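Long-range contact in probable acetyltransferase (Agrobacterium tumefaciens, PDB 2GE3), which binds acetyl coenzyme A and, as a member of the GNAT family, probably transfers its acetyl group to an acceptor substrate: residues H58-A63 with W72-R77. Numbering follows the deposited sequence.
Sequences HPQFVA and WCDIRR
Phe-61 and Cys-73 pair centrally in an antiparallel beta hairpin, strands 60-65 and 68-77 of the GNAT sheet. Their backbones bond twice: Phe-61 N reaches Cys-73 O at 2.9 Å, nearly straight (174°), and Cys-73 N reaches Phe-61 O at 3.0 Å. Ile-75 N to Pro-59 O, also 2.9 Å, extends the pairing, and Pro-59 CG packs 4.1 Å from Ile-75 CB. On the face of Gln-60, Val-62, Trp-72 and Asp-74, the first and last lie side by side. Asp-74 CG sits between its backbone N and carbonyl carbon, while the Gln-60 side chain is extended, its CG anti to the backbone N; Gln-60 NE2 meets Asp-74 OD2 at 3.1 Å, a weak bond, bent to 130° at the hydrogen, with the amide and carboxylate planes 62° apart. Past the strand pairing, Arg-77 CB lies over one face of the His-58 ring, 4.0 Å from its centroid, a CH-pi contact. A water in the ring plane bridges His-58 NE2, at 2.9 Å, to Arg-77 NH1, while Arg-77 NE bonds Ala-84 O. Helix 102-117 covers Phe-61 and Cys-73; helix 18-29 covers Trp-72, whose side chain lies about 7 Å from acetyl coenzyme A. This hairpin, the second and third strands in chain order, is characteristic of the N-terminal half of the GNAT fold.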
loop_
_atom_site.group_PDB
_atom_site.type_symbol
_atom_site.label_atom_id
_atom_site.label_comp_id
_atom_site.label_asym_id
_atom_site.label_seq_id
_atom_site.Cartn_x
_atom_site.Cartn_y
_atom_site.Cartn_z
ATOM N N HIS A 58 12.855 -13.444 2.787
ATOM C CA HIS A 58 12.695 -11.966 2.578
ATOM C C HIS A 58 13.707 -11.110 3.385
ATOM O O HIS A 58 13.903 -11.373 4.596
ATOM C CB HIS A 58 11.296 -11.509 2.927
ATOM C CG HIS A 58 10.234 -12.165 2.110
ATOM N ND1 HIS A 58 8.902 -12.123 2.452
ATOM C CD2 HIS A 58 10.311 -12.905 0.977
ATOM C CE1 HIS A 58 8.200 -12.801 1.564
ATOM N NE2 HIS A 58 9.035 -13.286 0.656
ATOM N N PRO A 59 14.389 -10.147 2.701
ATOM C CA PRO A 59 15.599 -9.470 3.249
ATOM C C PRO A 59 15.256 -8.718 4.534
ATOM O O PRO A 59 14.279 -7.965 4.554
ATOM C CB PRO A 59 16.016 -8.498 2.139
ATOM C CG PRO A 59 15.217 -8.865 0.938
ATOM C CD PRO A 59 14.051 -9.705 1.334
ATOM N N GLN A 60 15.959 -9.040 5.616
ATOM C CA GLN A 60 15.697 -8.435 6.861
ATOM C C GLN A 60 16.974 -8.456 7.679
ATOM O O GLN A 60 17.476 -9.506 8.025
ATOM C CB GLN A 60 14.548 -9.117 7.595
ATOM C CG GLN A 60 14.217 -8.475 8.961
ATOM C CD GLN A 60 12.888 -9.070 9.522
ATOM O OE1 GLN A 60 12.610 -10.302 9.378
ATOM N NE2 GLN A 60 12.036 -8.183 10.074
ATOM N N PHE A 61 17.504 -7.272 7.964
ATOM C CA PHE A 61 18.825 -7.163 8.571
ATOM C C PHE A 61 18.739 -6.400 9.870
ATOM O O PHE A 61 17.927 -5.475 10.006
ATOM C CB PHE A 61 19.777 -6.447 7.577
ATOM C CG PHE A 61 20.194 -7.323 6.430
ATOM C CD1 PHE A 61 19.327 -7.575 5.352
ATOM C CD2 PHE A 61 21.410 -7.983 6.479
ATOM C CE1 PHE A 61 19.707 -8.517 4.326
ATOM C CE2 PHE A 61 21.781 -8.870 5.481
ATOM C CZ PHE A 61 20.928 -9.140 4.413
ATOM N N VAL A 62 19.608 -6.766 10.829
ATOM C CA VAL A 62 19.639 -6.062 12.128
ATOM C C VAL A 62 21.005 -5.478 12.348
ATOM O O VAL A 62 21.976 -6.038 11.859
ATOM C CB VAL A 62 19.142 -6.913 13.290
ATOM C CG1 VAL A 62 17.642 -6.990 13.163
ATOM C CG2 VAL A 62 19.908 -8.317 13.347
ATOM N N ALA A 63 21.065 -4.318 13.002
ATOM C CA ALA A 63 22.366 -3.864 13.454
ATOM C C ALA A 63 22.470 -4.165 14.922
ATOM O O ALA A 63 21.626 -3.765 15.709
ATOM C CB ALA A 63 22.576 -2.408 13.165
ATOM N N TRP A 72 17.458 -1.750 12.252
ATOM C CA TRP A 72 16.954 -2.789 11.354
ATOM C C TRP A 72 16.605 -2.157 10.010
ATOM O O TRP A 72 16.405 -0.978 9.902
ATOM C CB TRP A 72 15.727 -3.469 11.924
ATOM C CG TRP A 72 14.496 -2.607 11.837
ATOM C CD1 TRP A 72 13.543 -2.625 10.841
ATOM C CD2 TRP A 72 14.092 -1.604 12.774
ATOM N NE1 TRP A 72 12.552 -1.745 11.147
ATOM C CE2 TRP A 72 12.868 -1.097 12.322
ATOM C CE3 TRP A 72 14.644 -1.122 14.002
ATOM C CZ2 TRP A 72 12.164 -0.059 13.008
ATOM C CZ3 TRP A 72 13.912 -0.092 14.711
ATOM C CH2 TRP A 72 12.724 0.416 14.197
ATOM N N CYS A 73 16.560 -2.983 8.987
ATOM C CA CYS A 73 16.112 -2.554 7.711
ATOM C C CYS A 73 15.477 -3.805 7.143
ATOM O O CYS A 73 16.079 -4.880 7.167
ATOM C CB CYS A 73 17.319 -2.019 6.883
ATOM S SG CYS A 73 16.943 -1.478 5.201
ATOM N N ASP A 74 14.307 -3.670 6.548
ATOM C CA ASP A 74 13.694 -4.839 5.982
ATOM C C ASP A 74 12.867 -4.577 4.712
ATOM O O ASP A 74 12.450 -3.448 4.425
ATOM C CB ASP A 74 12.958 -5.695 7.019
ATOM C CG ASP A 74 11.835 -4.956 7.772
ATOM O OD1 ASP A 74 11.158 -4.047 7.207
ATOM O OD2 ASP A 74 11.590 -5.354 8.963
ATOM N N ILE A 75 12.727 -5.625 3.906
ATOM C CA ILE A 75 11.984 -5.471 2.647
ATOM C C ILE A 75 10.854 -6.525 2.646
ATOM O O ILE A 75 11.143 -7.729 2.708
ATOM C CB ILE A 75 12.907 -5.452 1.359
ATOM C CG1 ILE A 75 13.850 -4.242 1.386
ATOM C CG2 ILE A 75 12.071 -5.403 0.024
ATOM C CD1 ILE A 75 14.918 -4.121 0.246
ATOM N N ARG A 76 9.593 -6.072 2.680
ATOM C CA ARG A 76 8.449 -6.976 2.501
ATOM C C ARG A 76 8.003 -7.072 1.025
ATOM O O ARG A 76 7.573 -6.071 0.402
ATOM C CB ARG A 76 7.292 -6.636 3.448
ATOM C CG ARG A 76 6.557 -5.266 3.162
ATOM C CD ARG A 76 5.438 -4.932 4.216
ATOM N NE ARG A 76 6.034 -5.302 5.511
ATOM C CZ ARG A 76 6.760 -4.470 6.241
ATOM N NH1 ARG A 76 6.914 -3.200 5.811
ATOM N NH2 ARG A 76 7.316 -4.906 7.383
ATOM N N ARG A 77 8.144 -8.290 0.476
ATOM C CA ARG A 77 7.557 -8.694 -0.818
ATOM C C ARG A 77 6.019 -8.513 -0.912
ATOM O O ARG A 77 5.300 -8.958 -0.030
ATOM C CB ARG A 77 7.917 -10.130 -1.157
ATOM C CG ARG A 77 7.914 -10.380 -2.664
ATOM C CD ARG A 77 8.343 -11.804 -3.021
ATOM N NE ARG A 77 8.303 -12.039 -4.451
ATOM C CZ ARG A 77 8.277 -13.260 -5.008
ATOM N NH1 ARG A 77 8.263 -14.355 -4.242
ATOM N NH2 ARG A 77 8.262 -13.414 -6.337
HETATM O O HOH W 1 8.275 -14.961 -1.623
#